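Local coordinates for protein CpuTA1 (PDB 5K3W) that belongs to the class IV aminotransferase family of pyridoxal-phosphate proteins and carries bound pyridoxal-5'-phosphate, at residues 60-65 and 111-116; 140-145 and 271-276. All blocks are in the same frame, centred on the assembly; numbering follows the deposited sequence.

Interaction 1. Residues 60-65 and 111-116; sequences AVIDGH and GGELFA
Val61 and Leu114 face each other as an antiparallel hydrogen-bonded pair, and the two bonds between them are not alike. Val61 N reaches Leu114 O at 2.8 Å, but from well above the carbonyl plane; Leu114 N meets Val61 O at 3.1 Å, lying in that plane. The short segments 60-62 and 114-116 run at 138° to each other instead of strictly antiparallel.

Most of the buried contact lies on the sheet face that carries these two side chains. Val61 CB stands 4.1 Å from Leu114 CB. With CG1 anti to the backbone N (chi1 -173°), the other methyl, CG2, is set beside that nitrogen and extends along the partner strand to within 4.2 Å of Ala116 CB. Helix 90-108 covers this face, Val101 resting on Val61 and Tyr104 on Leu114.

The strands belong to the antiparallel sheet of the smaller domain of the class IV fold, and 60-65 holds the turn of the hairpin joining strands 54-62 and 65-66: a type I' turn from Ile62 to His65, closed by backbone bonds both ways between those residues.

Toward the turn the contact thins and becomes partly exposed. Ile62 and Glu113 run side by side, pointing the same way, CD1 of Ile62 lying 4.0 Å from Glu113 CB. Glu113 carries its carboxylate onward to a salt bridge with Arg146, while Asp63 in the turn is exposed to solvent.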
ATOM      1  N   ALA A  60      -9.940   9.359  17.172  1.00 18.20           N
ATOM      2  CA  ALA A  60     -11.105   9.125  18.016  1.00 16.69           C
ATOM      3  C   ALA A  60     -11.812  10.442  18.333  1.00 23.93           C
ATOM      4  O   ALA A  60     -11.176  11.475  18.585  1.00 22.37           O
ATOM      5  CB  ALA A  60     -10.697   8.422  19.312  1.00 18.08           C
ATOM      6  N   VAL A  61     -13.142  10.409  18.315  1.00 21.07           N
ATOM      7  CA  VAL A  61     -13.960  11.569  18.653  1.00 20.52           C
ATOM      8  C   VAL A  61     -14.841  11.156  19.828  1.00 24.37           C
ATOM      9  O   VAL A  61     -15.835  10.432  19.666  1.00 21.99           O
ATOM     10  CB  VAL A  61     -14.784  12.075  17.463  1.00 25.45           C
ATOM     11  CG1 VAL A  61     -15.472  13.381  17.825  1.00 30.48           C
ATOM     12  CG2 VAL A  61     -13.882  12.293  16.237  1.00 16.53           C
ATOM     13  N   ILE A  62     -14.461  11.604  21.019  1.00 21.52           N
ATOM     14  CA  ILE A  62     -15.098  11.232  22.276  1.00 20.20           C
ATOM     15  C   ILE A  62     -15.871  12.441  22.774  1.00 19.89           C
ATOM     16  O   ILE A  62     -15.298  13.525  22.953  1.00 25.24           O
ATOM     17  CB  ILE A  62     -14.060  10.755  23.307  1.00 24.42           C
ATOM     18  CG1 ILE A  62     -13.261   9.573  22.746  1.00 24.79           C
ATOM     19  CG2 ILE A  62     -14.731  10.315  24.599  1.00 24.73           C
ATOM     20  CD1 ILE A  62     -14.127   8.351  22.454  1.00 22.67           C
ATOM     21  N   ASP A  63     -17.176  12.269  22.963  1.00 27.50           N
ATOM     22  CA  ASP A  63     -18.065  13.332  23.450  1.00 22.88           C
ATOM     23  C   ASP A  63     -17.950  14.598  22.601  1.00 25.16           C
ATOM     24  O   ASP A  63     -17.841  15.713  23.117  1.00 34.22           O
ATOM     25  CB  ASP A  63     -17.786  13.639  24.926  1.00 25.28           C
ATOM     26  CG  ASP A  63     -18.888  14.489  25.572  1.00 49.08           C
ATOM     27  OD1 ASP A  63     -20.024  14.516  25.041  1.00 53.59           O
ATOM     28  OD2 ASP A  63     -18.625  15.122  26.620  1.00 56.57           O
ATOM     29  N   GLY A  64     -17.980  14.423  21.284  1.00 21.50           N
ATOM     30  CA  GLY A  64     -17.829  15.530  20.368  1.00 15.14           C
ATOM     31  C   GLY A  64     -16.412  16.045  20.150  1.00 22.21           C
ATOM     32  O   GLY A  64     -16.206  16.862  19.246  1.00 23.63           O
ATOM     33  N   HIS A  65     -15.420  15.613  20.929  1.00 23.47           N
ATOM     34  CA  HIS A  65     -14.095  16.199  20.737  1.00 27.47           C
ATOM     35  C   HIS A  65     -13.144  15.220  20.073  1.00 25.26           C
ATOM     36  O   HIS A  65     -12.954  14.113  20.586  1.00 24.29           O
ATOM     37  CB  HIS A  65     -13.493  16.651  22.071  1.00 27.23           C
ATOM     38  CG  HIS A  65     -14.355  17.604  22.822  1.00 29.17           C
ATOM     39  ND1 HIS A  65     -14.594  18.886  22.384  1.00 25.72           N
ATOM     40  CD2 HIS A  65     -15.040  17.462  23.981  1.00 26.90           C
ATOM     41  CE1 HIS A  65     -15.387  19.499  23.245  1.00 28.66           C
ATOM     42  NE2 HIS A  65     -15.670  18.657  24.222  1.00 37.24           N
ATOM     43  N   GLY A 111     -23.855  10.853  21.555  1.00 39.85           N
ATOM     44  CA  GLY A 111     -23.909   9.488  22.018  1.00 39.97           C
ATOM     45  C   GLY A 111     -23.031   8.590  21.177  1.00 35.62           C
ATOM     46  O   GLY A 111     -23.103   8.614  19.947  1.00 33.62           O
ATOM     47  N   GLY A 112     -22.191   7.811  21.834  1.00 37.84           N
ATOM     48  CA  GLY A 112     -21.354   6.836  21.156  1.00 42.38           C
ATOM     49  C   GLY A 112     -19.980   7.382  20.834  1.00 31.36           C
ATOM     50  O   GLY A 112     -19.772   8.584  20.681  1.00 33.16           O
ATOM     51  N   GLU A 113     -19.015   6.472  20.756  1.00 30.88           N
ATOM     52  CA  GLU A 113     -17.676   6.835  20.322  1.00 24.06           C
ATOM     53  C   GLU A 113     -17.669   6.945  18.804  1.00 27.61           C
ATOM     54  O   GLU A 113     -18.110   6.027  18.104  1.00 31.92           O
ATOM     55  CB  GLU A 113     -16.655   5.796  20.785  1.00 25.86           C
ATOM     56  CG  GLU A 113     -16.778   5.353  22.230  1.00 20.57           C
ATOM     57  CD  GLU A 113     -15.698   4.343  22.637  1.00 33.28           C
ATOM     58  OE1 GLU A 113     -14.827   3.994  21.795  1.00 24.16           O
ATOM     59  OE2 GLU A 113     -15.728   3.894  23.813  1.00 31.05           O
ATOM     60  N   LEU A 114     -17.193   8.069  18.290  1.00 19.32           N
ATOM     61  CA  LEU A 114     -17.053   8.226  16.853  1.00 20.42           C
ATOM     62  C   LEU A 114     -15.579   8.247  16.489  1.00 24.06           C
ATOM     63  O   LEU A 114     -14.693   8.291  17.350  1.00 18.11           O
ATOM     64  CB  LEU A 114     -17.720   9.510  16.358  1.00 19.87           C
ATOM     65  CG  LEU A 114     -19.075   9.906  16.934  1.00 23.52           C
ATOM     66  CD1 LEU A 114     -19.403  11.300  16.434  1.00 25.90           C
ATOM     67  CD2 LEU A 114     -20.162   8.921  16.538  1.00 17.59           C
ATOM     68  N   PHE A 115     -15.326   8.237  15.187  1.00 18.31           N
ATOM     69  CA  PHE A 115     -13.986   8.473  14.684  1.00 20.68           C
ATOM     70  C   PHE A 115     -14.073   9.345  13.432  1.00 17.38           C
ATOM     71  O   PHE A 115     -15.103   9.413  12.753  1.00 14.64           O
ATOM     72  CB  PHE A 115     -13.239   7.143  14.406  1.00 15.75           C
ATOM     73  CG  PHE A 115     -13.780   6.383  13.243  1.00 15.56           C
ATOM     74  CD1 PHE A 115     -14.910   5.594  13.380  1.00 21.33           C
ATOM     75  CD2 PHE A 115     -13.182   6.483  11.996  1.00 19.12           C
ATOM     76  CE1 PHE A 115     -15.434   4.899  12.301  1.00 20.64           C
ATOM     77  CE2 PHE A 115     -13.683   5.787  10.914  1.00 24.54           C
ATOM     78  CZ  PHE A 115     -14.826   4.992  11.069  1.00 29.41           C
ATOM     79  N   ALA A 116     -12.978  10.039  13.167  1.00 15.63           N
ATOM     80  CA  ALA A 116     -12.776  10.805  11.954  1.00 13.47           C
ATOM     81  C   ALA A 116     -11.589  10.196  11.236  1.00 17.91           C
ATOM     82  O   ALA A 116     -10.580   9.853  11.864  1.00 21.24           O
ATOM     83  CB  ALA A 116     -12.515  12.282  12.262  1.00 11.96           C
TER

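Interaction 2. Residues 140-145 and 271-276; sequences EDFSQQ and SVRQAA. With PLP (pyridoxal-5'-phosphate), chain C.
Asp141 OD1 is gripped twice, both times by Ser143: the backbone N approaches at 2.9 Å, nearly along the C-O axis, and Ser143 OG donates at 2.7 Å to the syn lone pair of the same oxygen. The first of these bonds makes an Asx turn, which bends the exposed loop just where Phe142 leaves it for segment 271-276.

Phe142 supplies most of the apolar contact. CB of Arg273 sits over the centre of its ring, 3.9 Å from the centroid and 9° off the normal, a well-centred CH-pi contact. Glu140 CG lies against the opposite face, displaced toward the rim, and CG1 of Val272 arrives at the edge, close to Phe142 CE2. The ring is thus sandwiched between aliphatic groups from both segments.

With CG anti to the backbone N (chi1 -176°), the Arg273 chain runs on along the ring, CG 3.7 Å from Phe142 CD1, until chi3 (62°) bends it. Its NH1 then donates to Gln145 OE1 at 3.1 Å; the oxygen lies in the guanidinium plane, whereas the donor stands above the plane of the amide carbonyl. CB of Ala276 rests against a guanidinium face, and NH2 makes a salt bridge with Asp195. Arg146 donates to the carbonyl oxygens of both Val272 and Arg273, tying the backbone bend ahead of strand 274-278.

At the start of this bend Ser271 belongs to the pyridoxal-5'-phosphate pocket: its N and OG both donate to O2P of the ligand, OG at 2.7 Å, with Thr234, Thr235 and Arg75 among its other partners. Asp195 probably offsets much of the charge of Arg273, and Gln145 adds a neutral acceptor, while Ser271, two residues earlier, contributes two bonds to the phosphate.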
ATOM      1  N   GLU A 140     -16.159   1.128  15.779  1.00 35.49           N
ATOM      2  CA  GLU A 140     -16.392  -0.268  16.109  1.00 27.78           C
ATOM      3  C   GLU A 140     -16.396  -0.455  17.619  1.00 30.58           C
ATOM      4  O   GLU A 140     -15.705   0.254  18.357  1.00 39.24           O
ATOM      5  CB  GLU A 140     -15.320  -1.159  15.492  1.00 35.18           C
ATOM      6  CG  GLU A 140     -15.314  -2.554  16.079  1.00 37.17           C
ATOM      7  CD  GLU A 140     -14.209  -3.423  15.518  1.00 47.98           C
ATOM      8  OE1 GLU A 140     -13.794  -3.182  14.359  1.00 41.42           O
ATOM      9  OE2 GLU A 140     -13.753  -4.340  16.248  1.00 51.69           O
ATOM     10  N   ASP A 141     -17.188  -1.421  18.075  1.00 29.81           N
ATOM     11  CA  ASP A 141     -17.260  -1.755  19.495  1.00 33.29           C
ATOM     12  C   ASP A 141     -16.006  -2.532  19.895  1.00 32.30           C
ATOM     13  O   ASP A 141     -15.810  -3.673  19.466  1.00 33.56           O
ATOM     14  CB  ASP A 141     -18.530  -2.556  19.766  1.00 33.65           C
ATOM     15  CG  ASP A 141     -18.694  -2.937  21.224  1.00 36.42           C
ATOM     16  OD1 ASP A 141     -17.748  -2.756  22.024  1.00 41.08           O
ATOM     17  OD2 ASP A 141     -19.778  -3.447  21.564  1.00 46.92           O
ATOM     18  N   PHE A 142     -15.157  -1.917  20.720  1.00 28.75           N
ATOM     19  CA  PHE A 142     -13.909  -2.528  21.169  1.00 30.97           C
ATOM     20  C   PHE A 142     -13.933  -2.910  22.649  1.00 35.56           C
ATOM     21  O   PHE A 142     -12.872  -3.117  23.243  1.00 31.19           O
ATOM     22  CB  PHE A 142     -12.729  -1.587  20.922  1.00 32.24           C
ATOM     23  CG  PHE A 142     -12.364  -1.423  19.480  1.00 28.58           C
ATOM     24  CD1 PHE A 142     -11.777  -2.470  18.775  1.00 34.01           C
ATOM     25  CD2 PHE A 142     -12.559  -0.207  18.840  1.00 27.95           C
ATOM     26  CE1 PHE A 142     -11.419  -2.321  17.451  1.00 24.21           C
ATOM     27  CE2 PHE A 142     -12.199  -0.045  17.518  1.00 26.20           C
ATOM     28  CZ  PHE A 142     -11.633  -1.108  16.819  1.00 30.43           C
ATOM     29  N   SER A 143     -15.116  -2.996  23.263  1.00 30.41           N
ATOM     30  CA  SER A 143     -15.172  -3.242  24.700  1.00 33.61           C
ATOM     31  C   SER A 143     -14.491  -4.553  25.066  1.00 34.40           C
ATOM     32  O   SER A 143     -13.801  -4.641  26.091  1.00 36.80           O
ATOM     33  CB  SER A 143     -16.620  -3.252  25.175  1.00 31.89           C
ATOM     34  OG  SER A 143     -17.382  -4.121  24.362  1.00 42.04           O
ATOM     35  N   GLN A 144     -14.686  -5.587  24.255  1.00 26.08           N
ATOM     36  CA  GLN A 144     -14.068  -6.872  24.556  1.00 24.71           C
ATOM     37  C   GLN A 144     -12.547  -6.799  24.410  1.00 28.35           C
ATOM     38  O   GLN A 144     -11.808  -7.216  25.311  1.00 25.06           O
ATOM     39  CB  GLN A 144     -14.667  -7.950  23.651  1.00 22.50           C
ATOM     40  CG  GLN A 144     -14.496  -9.344  24.180  1.00 34.90           C
ATOM     41  CD  GLN A 144     -14.990  -9.466  25.606  1.00 48.29           C
ATOM     42  OE1 GLN A 144     -16.013  -8.874  25.976  1.00 41.47           O
ATOM     43  NE2 GLN A 144     -14.252 -10.218  26.428  1.00 44.26           N
ATOM     44  N   GLN A 145     -12.057  -6.250  23.287  1.00 27.72           N
ATOM     45  CA  GLN A 145     -10.613  -6.148  23.086  1.00 25.85           C
ATOM     46  C   GLN A 145      -9.950  -5.311  24.183  1.00 27.61           C
ATOM     47  O   GLN A 145      -8.818  -5.604  24.589  1.00 24.32           O
ATOM     48  CB  GLN A 145     -10.305  -5.578  21.690  1.00 21.40           C
ATOM     49  CG  GLN A 145     -11.000  -6.334  20.538  1.00 29.85           C
ATOM     50  CD  GLN A 145     -10.113  -6.587  19.302  1.00 46.17           C
ATOM     51  OE1 GLN A 145      -9.403  -5.700  18.804  1.00 43.16           O
ATOM     52  NE2 GLN A 145     -10.167  -7.818  18.801  1.00 62.07           N
ATOM     53  N   SER A 271      -5.538   4.788  18.402  1.00 20.01           N
ATOM     54  CA  SER A 271      -6.458   5.893  18.680  1.00 21.28           C
ATOM     55  C   SER A 271      -7.871   5.417  18.990  1.00 26.39           C
ATOM     56  O   SER A 271      -8.493   5.903  19.941  1.00 27.79           O
ATOM     57  CB  SER A 271      -6.498   6.878  17.516  1.00 22.62           C
ATOM     58  OG  SER A 271      -5.328   7.661  17.482  1.00 18.96           O
ATOM     59  N   VAL A 272      -8.410   4.492  18.197  1.00 27.12           N
ATOM     60  CA  VAL A 272      -9.818   4.119  18.346  1.00 21.21           C
ATOM     61  C   VAL A 272     -10.002   3.011  19.373  1.00 23.99           C
ATOM     62  O   VAL A 272     -10.877   3.094  20.239  1.00 24.50           O
ATOM     63  CB  VAL A 272     -10.416   3.719  16.985  1.00 21.16           C
ATOM     64  CG1 VAL A 272     -11.817   3.162  17.181  1.00 27.48           C
ATOM     65  CG2 VAL A 272     -10.472   4.920  16.082  1.00 18.26           C
ATOM     66  N   ARG A 273      -9.205   1.944  19.291  1.00 22.25           N
ATOM     67  CA  ARG A 273      -9.323   0.869  20.268  1.00 22.41           C
ATOM     68  C   ARG A 273      -8.822   1.303  21.645  1.00 25.42           C
ATOM     69  O   ARG A 273      -9.262   0.753  22.663  1.00 22.57           O
ATOM     70  CB  ARG A 273      -8.560  -0.361  19.771  1.00 19.16           C
ATOM     71  CG  ARG A 273      -8.698  -1.582  20.657  1.00 20.33           C
ATOM     72  CD  ARG A 273      -8.121  -2.822  19.985  1.00 20.31           C
ATOM     73  NE  ARG A 273      -6.697  -2.671  19.721  1.00 28.69           N
ATOM     74  CZ  ARG A 273      -5.954  -3.581  19.101  1.00 22.80           C
ATOM     75  NH1 ARG A 273      -6.509  -4.707  18.692  1.00 15.63           N
ATOM     76  NH2 ARG A 273      -4.662  -3.358  18.887  1.00 15.20           N
ATOM     77  N   GLN A 274      -7.937   2.296  21.694  1.00 20.33           N
ATOM     78  CA  GLN A 274      -7.314   2.729  22.936  1.00 21.23           C
ATOM     79  C   GLN A 274      -6.345   1.647  23.415  1.00 21.74           C
ATOM     80  O   GLN A 274      -5.502   1.194  22.635  1.00 24.83           O
ATOM     81  CB  GLN A 274      -8.382   3.076  23.973  1.00 18.10           C
ATOM     82  CG  GLN A 274      -9.435   4.081  23.466  1.00 23.15           C
ATOM     83  CD  GLN A 274      -8.942   5.553  23.351  1.00 31.77           C
ATOM     84  OE1 GLN A 274      -7.805   5.895  23.694  1.00 25.93           O
ATOM     85  NE2 GLN A 274      -9.822   6.418  22.865  1.00 25.00           N
ATOM     86  N   ALA A 275      -6.428   1.214  24.671  1.00 20.09           N
ATOM     87  CA  ALA A 275      -5.449   0.285  25.224  1.00 20.23           C
ATOM     88  C   ALA A 275      -6.026  -1.124  25.252  1.00 22.89           C
ATOM     89  O   ALA A 275      -7.026  -1.376  25.929  1.00 29.14           O
ATOM     90  CB  ALA A 275      -5.015   0.709  26.625  1.00 22.11           C
ATOM     91  N   ALA A 276      -5.393  -2.040  24.525  1.00 19.94           N
ATOM     92  CA  ALA A 276      -5.804  -3.438  24.540  1.00 21.64           C
ATOM     93  C   ALA A 276      -4.749  -4.276  25.247  1.00 21.57           C
ATOM     94  O   ALA A 276      -3.644  -4.457  24.706  1.00 23.65           O
ATOM     95  CB  ALA A 276      -6.030  -3.948  23.117  1.00 21.25           C
TER
HETATM   96  N1  PLP C 401       1.287   1.878  14.138  1.00 28.40           N
HETATM   97  C2  PLP C 401       0.619   1.956  12.951  1.00 30.06           C
HETATM   98  C2A PLP C 401       1.164   1.266  11.714  1.00 16.89           C
HETATM   99  C3  PLP C 401      -0.553   2.684  12.880  1.00 23.95           C
HETATM  100  O3  PLP C 401      -1.204   2.751  11.639  1.00 18.43           O
HETATM  101  C4  PLP C 401      -1.034   3.325  13.996  1.00 26.31           C
HETATM  102  C4A PLP C 401      -2.318   4.110  13.996  1.00 23.24           C
HETATM  103  C5  PLP C 401      -0.372   3.244  15.183  1.00 26.73           C
HETATM  104  C6  PLP C 401       0.805   2.516  15.244  1.00 28.17           C
HETATM  105  C5A PLP C 401      -0.934   3.940  16.418  1.00 21.88           C
HETATM  106  O4P PLP C 401      -1.095   5.334  16.235  1.00 22.44           O
HETATM  107  P   PLP C 401      -2.237   6.130  17.014  1.00 25.49           P
HETATM  108  O1P PLP C 401      -2.175   5.835  18.496  1.00 20.55           O
HETATM  109  O2P PLP C 401      -3.606   5.781  16.483  1.00 19.41           O
HETATM  110  O3P PLP C 401      -2.017   7.611  16.842  1.00 20.08           O

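Overall arrangement
Along the chain the two contacts come in series: interaction 1 closes at 116 before interaction 2 opens at 140, strand 131-138 lying between. Their centres lie about 13 Å apart. Interaction 1 lies within the antiparallel sheet, and interaction 2 joins the loop leaving that sheet to strand 274-278 at the border of a mixed one. They touch directly, Ala60 CB lying 3.4 Å from Ser271 O and Phe115 CB packing on Val272 CG2. Arg146 serves both, pairing with Glu113 and binding backbone carbonyls of 272-273. Helix 290-307 also contacts both. Strands 54-62 and 114-121, through Ala60 and Phe115, thus pack against the segment that binds the phosphate of pyridoxal-5'-phosphate.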